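Local coordinates for protein putative xanthine dehydrogenase YAGS fad-binding subunit (Escherichia coli, PDB 5G5G) that probably oxidises aldehydes as the molybdenum-cofactor-binding subunit of a periplasmic aldehyde oxidase of the xanthine dehydrogenase family, at residues 56-67 against 130-141; 105-113 against 272-280. All coordinates share one frame; numbering follows the deposited sequence. Where two conformers were deposited one is given.

Interaction 1: 56-67 against 130-141; sequences SAIAKGRLTALD and VQAHYRRNKGAY
Tyr-134 lays its ring into a hollow shaped by Ser-56, Ala-57, Ile-58 and Leu-63. Ile-58 is the bump over one face: its CG2 makes a CH-pi contact 4.2 Å from the Tyr-134 ring centroid, toward the rim, while CD1 rests 3.6 Å from Tyr-134 CD2. With CG1 set between its backbone N and carbonyl carbon (chi1 69°), Ile-58 brings both branches to the ring. Leu-63 CD1 packs against Tyr-134 CE2. At the far end Tyr-134 OH takes a hydrogen bond from Ala-57 N (2.9 Å, 167° at the hydrogen), and Ala-57 CB packs beside the hydroxyl. Ile-58 CG2 also lies over a face of the Arg-136 guanidinium, wedged between two flat groups. Three waters tie that guanidinium to Ala-57 O, Ala-59 N and Lys-60 O.

Farther along this face, Leu-66 CD1 dips between Val-130 CG1 (3.6 Å) and Ala-132 CB, and Ile-112 of strand 111-117 packs on Leu-66, Ala-132 and Tyr-134. At the other end the strands press close: Gly-61 CA is 3.2 Å from Arg-135 O, where any CB would collide with that oxygen. On the opposite face Gln-131 NE2 gives Asp-67 OD2 a weak hydrogen bond, their carboxylate and amide planes 84° apart. The ladder slips by one residue at His-133, whose O accepts from both Thr-64 N (2.7 Å) and Ala-65 N (3.3 Å). This is a classic beta bulge in an antiparallel strand pair, here within the a/b hammerhead domain of the aldehyde oxidase and xanthine dehydrogenase family.

Interaction 2: 105-113 against 272-280; sequences IEHYHQAIA and RPSIPNNTT
His-109 leans on the short helix 275-278 and the 3-10 turn before it. Its CB meets Asn-277 CB at 3.8 Å. CG, anti to the carbonyl carbon (chi1 -77°), carries the ring on past that methylene toward Ser-274. ND1 comes 3.8 Å from Ser-274 CA and is hydrogen-bonded at the ring edge to a water (2.8 Å) that also serves Pro-273 O and the backbone and side-chain nitrogens of Asn-277. CE1 ends near Pro-273 O. Tyr-108 CE2 lies over the centre of one face of this ring, and the Tyr-108 ring turns its edge to the Asn-277 amide, 89° between the planes; Asn-277 OD1 is held by Phe-651 N.

On the backbone side of the same residue, Asn-278 ND2 gives His-109 O a straight hydrogen bond (2.8 Å, 179°), in its own amide plane. His-107 ND1 donates to Tyr-108 O, with CE1 3.5 Å from Asn-278 O; an alanine in place of His-107 would probably cost Tyr-108 O this donor and open a gap against the carbonyls of Asn-277 and Asn-278. The arrangement is a type II beta turn, His-107 to Gln-110, seated on a short helix and joining the hammerhead domain to the molybdopterin-binding domain.

In the fold
From the N terminus the four segments alternate: 56-67, 105-113, 130-141, then 272-280, so the two loops cross rather than nest. Interaction 1 closes a loop of 62 residues inside the hammerhead domain; interaction 2 spans 158 residues and reaches into the molybdopterin-binding domain. They meet where strand 104-105 flanks strand 61-67, with Gly-61 O close to Ile-105 N, and where Ser-56 N approaches Gln-110 O. Strand 61-67 is thus the middle of a three-stranded antiparallel sheet. Strand 111-117, just after the turn of interaction 2, belongs to a seven-stranded sheet with 49-55 and 266-269, so interaction 2 lies beside strands joining the two domains, with interaction 1 next to it in the small antiparallel sheet.

Interaction 1: 56-67 against 130-141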
loop_
_atom_site.group_PDB
_atom_site.type_symbol
_atom_site.label_atom_id
_atom_site.label_comp_id
_atom_site.label_asym_id
_atom_site.label_seq_id
_atom_site.Cartn_x
_atom_site.Cartn_y
_atom_site.Cartn_z
ATOM N N SER C 56 -12.101 -19.232 -2.933
ATOM C CA SER C 56 -12.461 -19.872 -4.189
ATOM C C SER C 56 -11.303 -19.862 -5.183
ATOM O O SER C 56 -10.653 -18.820 -5.429
ATOM C CB SER C 56 -13.627 -19.158 -4.852
ATOM O OG SER C 56 -13.900 -19.820 -6.088
ATOM N N ALA C 57 -11.100 -21.007 -5.805
ATOM C CA ALA C 57 -10.088 -21.156 -6.860
ATOM C C ALA C 57 -10.603 -20.698 -8.239
ATOM O O ALA C 57 -9.804 -20.594 -9.179
ATOM C CB ALA C 57 -9.579 -22.588 -6.927
ATOM N N ILE C 58 -11.899 -20.448 -8.361
ATOM C CA ILE C 58 -12.456 -19.976 -9.591
ATOM C C ILE C 58 -13.185 -18.665 -9.401
ATOM O O ILE C 58 -13.663 -18.322 -8.286
ATOM C CB ILE C 58 -13.420 -20.977 -10.248
ATOM C CG1 ILE C 58 -14.705 -21.134 -9.463
ATOM C CG2 ILE C 58 -12.755 -22.324 -10.441
ATOM C CD1 ILE C 58 -15.734 -21.966 -10.157
ATOM N N ALA C 59 -13.332 -17.941 -10.517
ATOM C CA ALA C 59 -14.071 -16.681 -10.488
ATOM C C ALA C 59 -15.543 -16.893 -10.268
ATOM O O ALA C 59 -16.184 -16.112 -9.548
ATOM C CB ALA C 59 -13.888 -15.914 -11.793
ATOM N N LYS C 60 -16.113 -17.919 -10.900
ATOM C CA LYS C 60 -17.572 -17.973 -11.023
ATOM C C LYS C 60 -18.063 -19.348 -11.455
ATOM O O LYS C 60 -17.502 -19.957 -12.400
ATOM C CB LYS C 60 -18.077 -16.954 -12.079
ATOM C CG LYS C 60 -19.608 -16.821 -12.119
ATOM C CD LYS C 60 -20.196 -16.072 -13.307
ATOM C CE LYS C 60 -21.654 -15.794 -12.982
ATOM N NZ LYS C 60 -22.341 -14.912 -13.946
ATOM N N GLY C 61 -19.119 -19.783 -10.776
ATOM C CA GLY C 61 -19.668 -21.107 -10.958
ATOM C C GLY C 61 -20.272 -21.667 -9.678
ATOM O O GLY C 61 -20.783 -20.936 -8.833
ATOM N N ARG C 62 -20.213 -22.994 -9.566
ATOM C CA ARG C 62 -20.812 -23.743 -8.477
ATOM C C ARG C 62 -19.714 -24.546 -7.785
ATOM O O ARG C 62 -18.791 -25.069 -8.426
ATOM C CB ARG C 62 -21.877 -24.723 -9.006
ATOM C CG ARG C 62 -22.845 -25.186 -7.924
ATOM C CD ARG C 62 -24.074 -25.916 -8.450
ATOM N NE ARG C 62 -24.944 -26.353 -7.342
ATOM C CZ ARG C 62 -25.813 -25.578 -6.682
ATOM N NH1 ARG C 62 -25.989 -24.300 -7.001
ATOM N NH2 ARG C 62 -26.530 -26.098 -5.690
ATOM N N LEU C 63 -19.833 -24.617 -6.474
ATOM C CA LEU C 63 -18.999 -25.451 -5.639
ATOM C C LEU C 63 -19.703 -26.804 -5.613
ATOM O O LEU C 63 -20.722 -26.953 -4.949
ATOM C CB LEU C 63 -18.918 -24.793 -4.253
ATOM C CG LEU C 63 -17.936 -25.329 -3.235
ATOM C CD1 LEU C 63 -16.524 -25.319 -3.794
ATOM C CD2 LEU C 63 -18.064 -24.523 -1.956
ATOM N N THR C 64 -19.214 -27.758 -6.400
ATOM C CA THR C 64 -19.921 -29.071 -6.520
ATOM C C THR C 64 -19.724 -29.858 -5.223
ATOM O O THR C 64 -20.704 -30.417 -4.653
ATOM C CB THR C 64 -19.520 -29.863 -7.784
ATOM O OG1 THR C 64 -18.099 -29.899 -7.940
ATOM C CG2 THR C 64 -20.116 -29.175 -9.035
ATOM N N ALA C 65 -18.512 -29.777 -4.684
ATOM C CA ALA C 65 -18.278 -30.323 -3.342
ATOM C C ALA C 65 -17.169 -29.588 -2.570
ATOM O O ALA C 65 -16.320 -28.879 -3.135
ATOM C CB ALA C 65 -18.004 -31.804 -3.433
ATOM N N LEU C 66 -17.214 -29.760 -1.268
ATOM C CA LEU C 66 -16.261 -29.145 -0.415
ATOM C C LEU C 66 -15.981 -30.140 0.681
ATOM O O LEU C 66 -16.770 -30.299 1.593
ATOM C CB LEU C 66 -16.842 -27.843 0.148
ATOM C CG LEU C 66 -15.871 -27.070 1.023
ATOM C CD1 LEU C 66 -14.574 -26.755 0.280
ATOM C CD2 LEU C 66 -16.500 -25.750 1.493
ATOM N N ASP C 67 -14.883 -30.858 0.559
ATOM C CA ASP C 67 -14.646 -31.970 1.449
ATOM C C ASP C 67 -13.583 -31.580 2.440
ATOM O O ASP C 67 -12.666 -30.854 2.139
ATOM C CB ASP C 67 -14.329 -33.191 0.661
ATOM C CG ASP C 67 -15.452 -33.573 -0.263
ATOM O OD1 ASP C 67 -16.609 -33.799 0.252
ATOM O OD2 ASP C 67 -15.226 -33.572 -1.508
ATOM N N VAL C 130 -8.072 -28.833 2.227
ATOM C CA VAL C 130 -9.496 -28.724 1.995
ATOM C C VAL C 130 -9.719 -28.995 0.491
ATOM O O VAL C 130 -9.092 -28.342 -0.315
ATOM C CB VAL C 130 -10.010 -27.348 2.427
ATOM C CG1 VAL C 130 -11.453 -27.114 1.991
ATOM C CG2 VAL C 130 -9.906 -27.237 3.944
ATOM N N GLN C 131 -10.622 -29.899 0.152
ATOM C CA GLN C 131 -10.781 -30.380 -1.232
ATOM C C GLN C 131 -12.025 -29.689 -1.795
ATOM O O GLN C 131 -13.142 -30.082 -1.513
ATOM C CB GLN C 131 -10.890 -31.907 -1.203
ATOM C CG GLN C 131 -11.181 -32.588 -2.528
ATOM C CD GLN C 131 -11.316 -34.118 -2.410
ATOM O OE1 GLN C 131 -10.346 -34.801 -2.045
ATOM N NE2 GLN C 131 -12.520 -34.671 -2.699
ATOM N N ALA C 132 -11.829 -28.706 -2.642
ATOM C CA ALA C 132 -12.940 -28.004 -3.304
ATOM C C ALA C 132 -12.987 -28.398 -4.767
ATOM O O ALA C 132 -11.961 -28.348 -5.432
ATOM C CB ALA C 132 -12.771 -26.521 -3.204
ATOM N N HIS C 133 -14.132 -28.831 -5.254
ATOM C CA HIS C 133 -14.281 -29.056 -6.688
ATOM C C HIS C 133 -15.440 -28.212 -7.210
ATOM O O HIS C 133 -16.479 -28.002 -6.537
ATOM C CB HIS C 133 -14.427 -30.542 -7.054
ATOM C CG HIS C 133 -13.267 -31.398 -6.639
ATOM N ND1 HIS C 133 -13.434 -32.659 -6.111
ATOM C CD2 HIS C 133 -11.928 -31.180 -6.673
ATOM C CE1 HIS C 133 -12.248 -33.175 -5.827
ATOM N NE2 HIS C 133 -11.319 -32.296 -6.157
ATOM N N TYR C 134 -15.240 -27.755 -8.444
ATOM C CA TYR C 134 -16.055 -26.736 -9.096
ATOM C C TYR C 134 -16.511 -27.079 -10.530
ATOM O O TYR C 134 -15.849 -27.849 -11.246
ATOM C CB TYR C 134 -15.247 -25.453 -9.240
ATOM C CG TYR C 134 -14.511 -24.957 -8.028
ATOM C CD1 TYR C 134 -13.235 -25.441 -7.712
ATOM C CD2 TYR C 134 -15.050 -23.942 -7.244
ATOM C CE1 TYR C 134 -12.524 -24.964 -6.619
ATOM C CE2 TYR C 134 -14.358 -23.449 -6.160
ATOM C CZ TYR C 134 -13.092 -23.944 -5.864
ATOM O OH TYR C 134 -12.387 -23.433 -4.813
ATOM N N ARG C 135 -17.611 -26.431 -10.901
ATOM C CA ARG C 135 -18.124 -26.321 -12.271
ATOM C C ARG C 135 -18.095 -24.820 -12.610
ATOM O O ARG C 135 -18.877 -24.049 -12.065
ATOM C CB ARG C 135 -19.560 -26.840 -12.306
ATOM C CG ARG C 135 -20.232 -26.836 -13.678
ATOM C CD ARG C 135 -19.745 -27.981 -14.560
ATOM N NE ARG C 135 -20.181 -27.798 -15.961
ATOM C CZ ARG C 135 -20.726 -28.738 -16.750
ATOM N NH1 ARG C 135 -20.913 -29.996 -16.338
ATOM N NH2 ARG C 135 -21.077 -28.422 -17.993
ATOM N N ARG C 136 -17.188 -24.414 -13.492
ATOM C CA ARG C 136 -17.152 -23.015 -13.907
ATOM C C ARG C 136 -18.378 -22.644 -14.687
ATOM O O ARG C 136 -18.964 -23.484 -15.412
ATOM C CB ARG C 136 -15.974 -22.755 -14.816
ATOM C CG ARG C 136 -14.617 -22.923 -14.210
ATOM C CD ARG C 136 -13.591 -22.506 -15.262
ATOM N NE ARG C 136 -12.245 -22.615 -14.709
ATOM C CZ ARG C 136 -11.622 -21.676 -14.004
ATOM N NH1 ARG C 136 -12.202 -20.502 -13.744
ATOM N NH2 ARG C 136 -10.384 -21.923 -13.573
ATOM N N ASN C 137 -18.818 -21.397 -14.543
ATOM C CA ASN C 137 -19.855 -20.835 -15.399
ATOM C C ASN C 137 -19.230 -19.657 -16.127
ATOM O O ASN C 137 -18.174 -19.166 -15.720
ATOM C CB ASN C 137 -21.086 -20.405 -14.596
ATOM C CG ASN C 137 -21.829 -21.586 -13.971
ATOM O OD1 ASN C 137 -21.442 -22.758 -14.127
ATOM N ND2 ASN C 137 -22.884 -21.278 -13.235
ATOM N N LYS C 138 -19.859 -19.276 -17.239
ATOM C CA LYS C 138 -19.466 -18.129 -18.045
ATOM C C LYS C 138 -19.677 -16.825 -17.275
ATOM O O LYS C 138 -20.720 -16.593 -16.649
ATOM C CB LYS C 138 -20.274 -18.117 -19.346
ATOM C CG LYS C 138 -19.988 -16.943 -20.272
ATOM C CD LYS C 138 -18.638 -17.173 -20.966
ATOM C CE LYS C 138 -17.956 -15.880 -21.422
ATOM N NZ LYS C 138 -18.113 -15.708 -22.887
ATOM N N GLY C 139 -18.650 -15.993 -17.285
ATOM C CA GLY C 139 -18.721 -14.701 -16.639
ATOM C C GLY C 139 -18.327 -13.557 -17.562
ATOM O O GLY C 139 -17.848 -13.767 -18.653
ATOM N N ALA C 140 -18.548 -12.347 -17.081
ATOM C CA ALA C 140 -18.215 -11.100 -17.784
ATOM C C ALA C 140 -17.209 -10.385 -16.964
ATOM O O ALA C 140 -17.473 -10.035 -15.799
ATOM C CB ALA C 140 -19.438 -10.217 -17.968
ATOM N N TYR C 141 -16.023 -10.200 -17.563
ATOM C CA TYR C 141 -14.897 -9.667 -16.877
ATOM C C TYR C 141 -14.294 -8.440 -17.460
ATOM O O TYR C 141 -13.403 -7.908 -16.861
ATOM C CB TYR C 141 -13.823 -10.737 -16.710
ATOM C CG TYR C 141 -14.379 -11.975 -16.089
ATOM C CD1 TYR C 141 -14.806 -11.963 -14.759
ATOM C CD2 TYR C 141 -14.483 -13.160 -16.817
ATOM C CE1 TYR C 141 -15.330 -13.111 -14.180
ATOM C CE2 TYR C 141 -14.993 -14.310 -16.257
ATOM C CZ TYR C 141 -15.413 -14.280 -14.944
ATOM O OH TYR C 141 -15.937 -15.442 -14.429
HETATM O O HOH W 1 -8.754 -19.776 -11.892
HETATM O O HOH W 2 -11.031 -18.379 -12.505
HETATM O O HOH W 3 -14.972 -19.459 -13.559
#

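Interaction 2: 105-113 against 272-280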
loop_
_atom_site.group_PDB
_atom_site.type_symbol
_atom_site.label_atom_id
_atom_site.label_comp_id
_atom_site.label_asym_id
_atom_site.label_seq_id
_atom_site.Cartn_x
_atom_site.Cartn_y
_atom_site.Cartn_z
ATOM N N ILE C 105 -20.425 -19.715 -6.266
ATOM C CA ILE C 105 -19.222 -18.873 -6.228
ATOM C C ILE C 105 -19.511 -17.594 -7.048
ATOM O O ILE C 105 -19.824 -17.690 -8.246
ATOM C CB ILE C 105 -18.020 -19.587 -6.831
ATOM C CG1 ILE C 105 -17.725 -20.929 -6.077
ATOM C CG2 ILE C 105 -16.814 -18.685 -6.856
ATOM C CD1 ILE C 105 -17.309 -20.754 -4.633
ATOM N N GLU C 106 -19.411 -16.459 -6.372
ATOM C CA GLU C 106 -19.629 -15.121 -6.955
ATOM C C GLU C 106 -18.370 -14.414 -7.431
ATOM O O GLU C 106 -18.459 -13.593 -8.361
ATOM C CB GLU C 106 -20.335 -14.225 -5.969
ATOM C CG GLU C 106 -21.667 -14.797 -5.477
ATOM C CD GLU C 106 -22.178 -13.974 -4.334
ATOM O OE1 GLU C 106 -22.707 -12.929 -4.612
ATOM O OE2 GLU C 106 -22.014 -14.320 -3.155
ATOM N N HIS C 107 -17.224 -14.732 -6.866
ATOM C CA HIS C 107 -15.960 -14.128 -7.317
ATOM C C HIS C 107 -14.769 -14.943 -6.898
ATOM O O HIS C 107 -14.843 -15.727 -5.944
ATOM C CB HIS C 107 -15.858 -12.626 -6.850
ATOM C CG HIS C 107 -15.778 -12.454 -5.352
ATOM N ND1 HIS C 107 -14.593 -12.540 -4.673
ATOM C CD2 HIS C 107 -16.730 -12.280 -4.411
ATOM C CE1 HIS C 107 -14.807 -12.315 -3.389
ATOM N NE2 HIS C 107 -16.105 -12.198 -3.198
ATOM N N TYR C 108 -13.639 -14.694 -7.562
ATOM C CA TYR C 108 -12.390 -15.336 -7.228
ATOM C C TYR C 108 -11.999 -14.981 -5.780
ATOM O O TYR C 108 -12.203 -13.834 -5.301
ATOM C CB TYR C 108 -11.320 -14.880 -8.200
ATOM C CG TYR C 108 -10.017 -15.572 -8.046
ATOM C CD1 TYR C 108 -9.846 -16.917 -8.402
ATOM C CD2 TYR C 108 -8.960 -14.909 -7.512
ATOM C CE1 TYR C 108 -8.619 -17.526 -8.224
ATOM C CE2 TYR C 108 -7.741 -15.493 -7.355
ATOM C CZ TYR C 108 -7.593 -16.815 -7.688
ATOM O OH TYR C 108 -6.340 -17.381 -7.476
ATOM N N HIS C 109 -11.451 -15.977 -5.086
ATOM C CA HIS C 109 -11.054 -15.790 -3.658
ATOM C C HIS C 109 -12.174 -15.473 -2.688
ATOM O O HIS C 109 -11.917 -15.152 -1.530
ATOM C CB HIS C 109 -9.895 -14.804 -3.481
ATOM C CG HIS C 109 -8.569 -15.371 -3.826
ATOM N ND1 HIS C 109 -7.441 -14.605 -3.823
ATOM C CD2 HIS C 109 -8.170 -16.623 -4.179
ATOM C CE1 HIS C 109 -6.393 -15.337 -4.118
ATOM N NE2 HIS C 109 -6.806 -16.569 -4.352
ATOM N N GLN C 110 -13.426 -15.669 -3.071
ATOM C CA GLN C 110 -14.498 -15.598 -2.098
ATOM C C GLN C 110 -14.317 -16.683 -1.050
ATOM O O GLN C 110 -13.964 -17.827 -1.398
ATOM C CB GLN C 110 -15.853 -15.764 -2.786
ATOM C CG GLN C 110 -17.065 -15.750 -1.845
ATOM C CD GLN C 110 -18.364 -15.840 -2.638
ATOM O OE1 GLN C 110 -18.430 -16.505 -3.689
ATOM N NE2 GLN C 110 -19.397 -15.137 -2.161
ATOM N N ALA C 111 -14.483 -16.325 0.217
ATOM C CA ALA C 111 -14.216 -17.302 1.267
ATOM C C ALA C 111 -15.188 -18.487 1.167
ATOM O O ALA C 111 -16.405 -18.287 1.019
ATOM C CB ALA C 111 -14.327 -16.681 2.622
ATOM N N ILE C 112 -14.672 -19.712 1.249
ATOM C CA ILE C 112 -15.515 -20.919 1.221
ATOM C C ILE C 112 -15.356 -21.836 2.419
ATOM O O ILE C 112 -16.176 -22.740 2.626
ATOM C CB ILE C 112 -15.396 -21.726 -0.088
ATOM C CG1 ILE C 112 -13.949 -22.227 -0.292
ATOM C CG2 ILE C 112 -15.872 -20.872 -1.245
ATOM C CD1 ILE C 112 -13.789 -23.177 -1.469
ATOM N N ALA C 113 -14.285 -21.656 3.178
ATOM C CA ALA C 113 -14.063 -22.471 4.360
ATOM C C ALA C 113 -13.058 -21.775 5.285
ATOM O O ALA C 113 -12.342 -20.832 4.867
ATOM C CB ALA C 113 -13.596 -23.879 4.009
ATOM N N ARG C 272 -2.306 -11.486 3.033
ATOM C CA ARG C 272 -2.140 -10.408 2.066
ATOM C C ARG C 272 -2.477 -10.875 0.617
ATOM O O ARG C 272 -3.182 -10.140 -0.097
ATOM C CB ARG C 272 -0.741 -9.781 2.145
ATOM C CG ARG C 272 -0.510 -8.635 1.179
ATOM C CD ARG C 272 -1.441 -7.467 1.378
ATOM N NE ARG C 272 -1.191 -6.868 2.662
ATOM C CZ ARG C 272 -1.861 -5.858 3.179
ATOM N NH1 ARG C 272 -2.904 -5.323 2.517
ATOM N NH2 ARG C 272 -1.484 -5.395 4.369
ATOM N N PRO C 273 -1.962 -12.023 0.173
ATOM C CA PRO C 273 -2.293 -12.451 -1.206
ATOM C C PRO C 273 -3.771 -12.664 -1.517
ATOM O O PRO C 273 -4.141 -12.647 -2.713
ATOM C CB PRO C 273 -1.480 -13.739 -1.409
ATOM C CG PRO C 273 -0.467 -13.776 -0.323
ATOM C CD PRO C 273 -0.966 -12.932 0.793
ATOM N N SER C 274 -4.595 -12.862 -0.494
ATOM C CA SER C 274 -6.034 -13.034 -0.670
ATOM C C SER C 274 -6.823 -11.737 -0.665
ATOM O O SER C 274 -7.980 -11.733 -1.112
ATOM C CB SER C 274 -6.608 -13.912 0.427
ATOM O OG SER C 274 -6.694 -13.215 1.640
ATOM N N ILE C 275 -6.229 -10.659 -0.167
ATOM C CA ILE C 275 -6.951 -9.414 0.070
ATOM C C ILE C 275 -7.471 -8.768 -1.224
ATOM O O ILE C 275 -8.639 -8.485 -1.309
ATOM C CB ILE C 275 -6.220 -8.449 1.015
ATOM C CG1 ILE C 275 -6.200 -9.083 2.416
ATOM C CG2 ILE C 275 -6.921 -7.084 1.047
ATOM C CD1 ILE C 275 -5.349 -8.333 3.403
ATOM N N PRO C 276 -6.627 -8.616 -2.231
ATOM C CA PRO C 276 -7.122 -7.849 -3.382
ATOM C C PRO C 276 -8.355 -8.440 -4.113
ATOM O O PRO C 276 -9.201 -7.663 -4.596
ATOM C CB PRO C 276 -5.890 -7.723 -4.273
ATOM C CG PRO C 276 -4.760 -7.756 -3.318
ATOM C CD PRO C 276 -5.175 -8.800 -2.297
ATOM N N ASN C 277 -8.455 -9.786 -4.201
ATOM C CA ASN C 277 -9.633 -10.446 -4.747
ATOM C C ASN C 277 -10.707 -10.793 -3.719
ATOM O O ASN C 277 -11.881 -10.799 -4.069
ATOM C CB ASN C 277 -9.287 -11.699 -5.596
ATOM C CG ASN C 277 -8.565 -11.370 -6.862
ATOM O OD1 ASN C 277 -9.176 -10.982 -7.872
ATOM N ND2 ASN C 277 -7.273 -11.475 -6.827
ATOM N N ASN C 278 -10.333 -11.096 -2.456
ATOM C CA ASN C 278 -11.357 -11.454 -1.456
ATOM C C ASN C 278 -12.215 -10.264 -1.048
ATOM O O ASN C 278 -13.420 -10.428 -0.817
ATOM C CB ASN C 278 -10.742 -12.057 -0.182
ATOM C CG ASN C 278 -11.792 -12.344 0.858
ATOM O OD1 ASN C 278 -11.996 -11.568 1.789
ATOM N ND2 ASN C 278 -12.523 -13.465 0.658
ATOM N N THR C 279 -11.593 -9.085 -0.952
ATOM C CA THR C 279 -12.245 -7.932 -0.351
ATOM C C THR C 279 -12.817 -7.055 -1.478
ATOM O O THR C 279 -13.326 -7.587 -2.438
ATOM C CB THR C 279 -11.354 -7.149 0.606
ATOM O OG1 THR C 279 -10.222 -6.530 -0.029
ATOM C CG2 THR C 279 -10.801 -8.096 1.685
ATOM N N THR C 280 -12.763 -5.735 -1.334
ATOM C CA THR C 280 -13.319 -4.861 -2.347
ATOM C C THR C 280 -12.192 -4.094 -3.060
ATOM O O THR C 280 -11.051 -4.069 -2.591
ATOM C CB THR C 280 -14.291 -3.861 -1.744
ATOM O OG1 THR C 280 -13.620 -2.955 -0.876
ATOM C CG2 THR C 280 -15.373 -4.581 -0.966
HETATM O O HOH W 4 -6.446 -11.970 -3.980
HETATM O O HOH W 5 -15.408 -13.745 1.079
#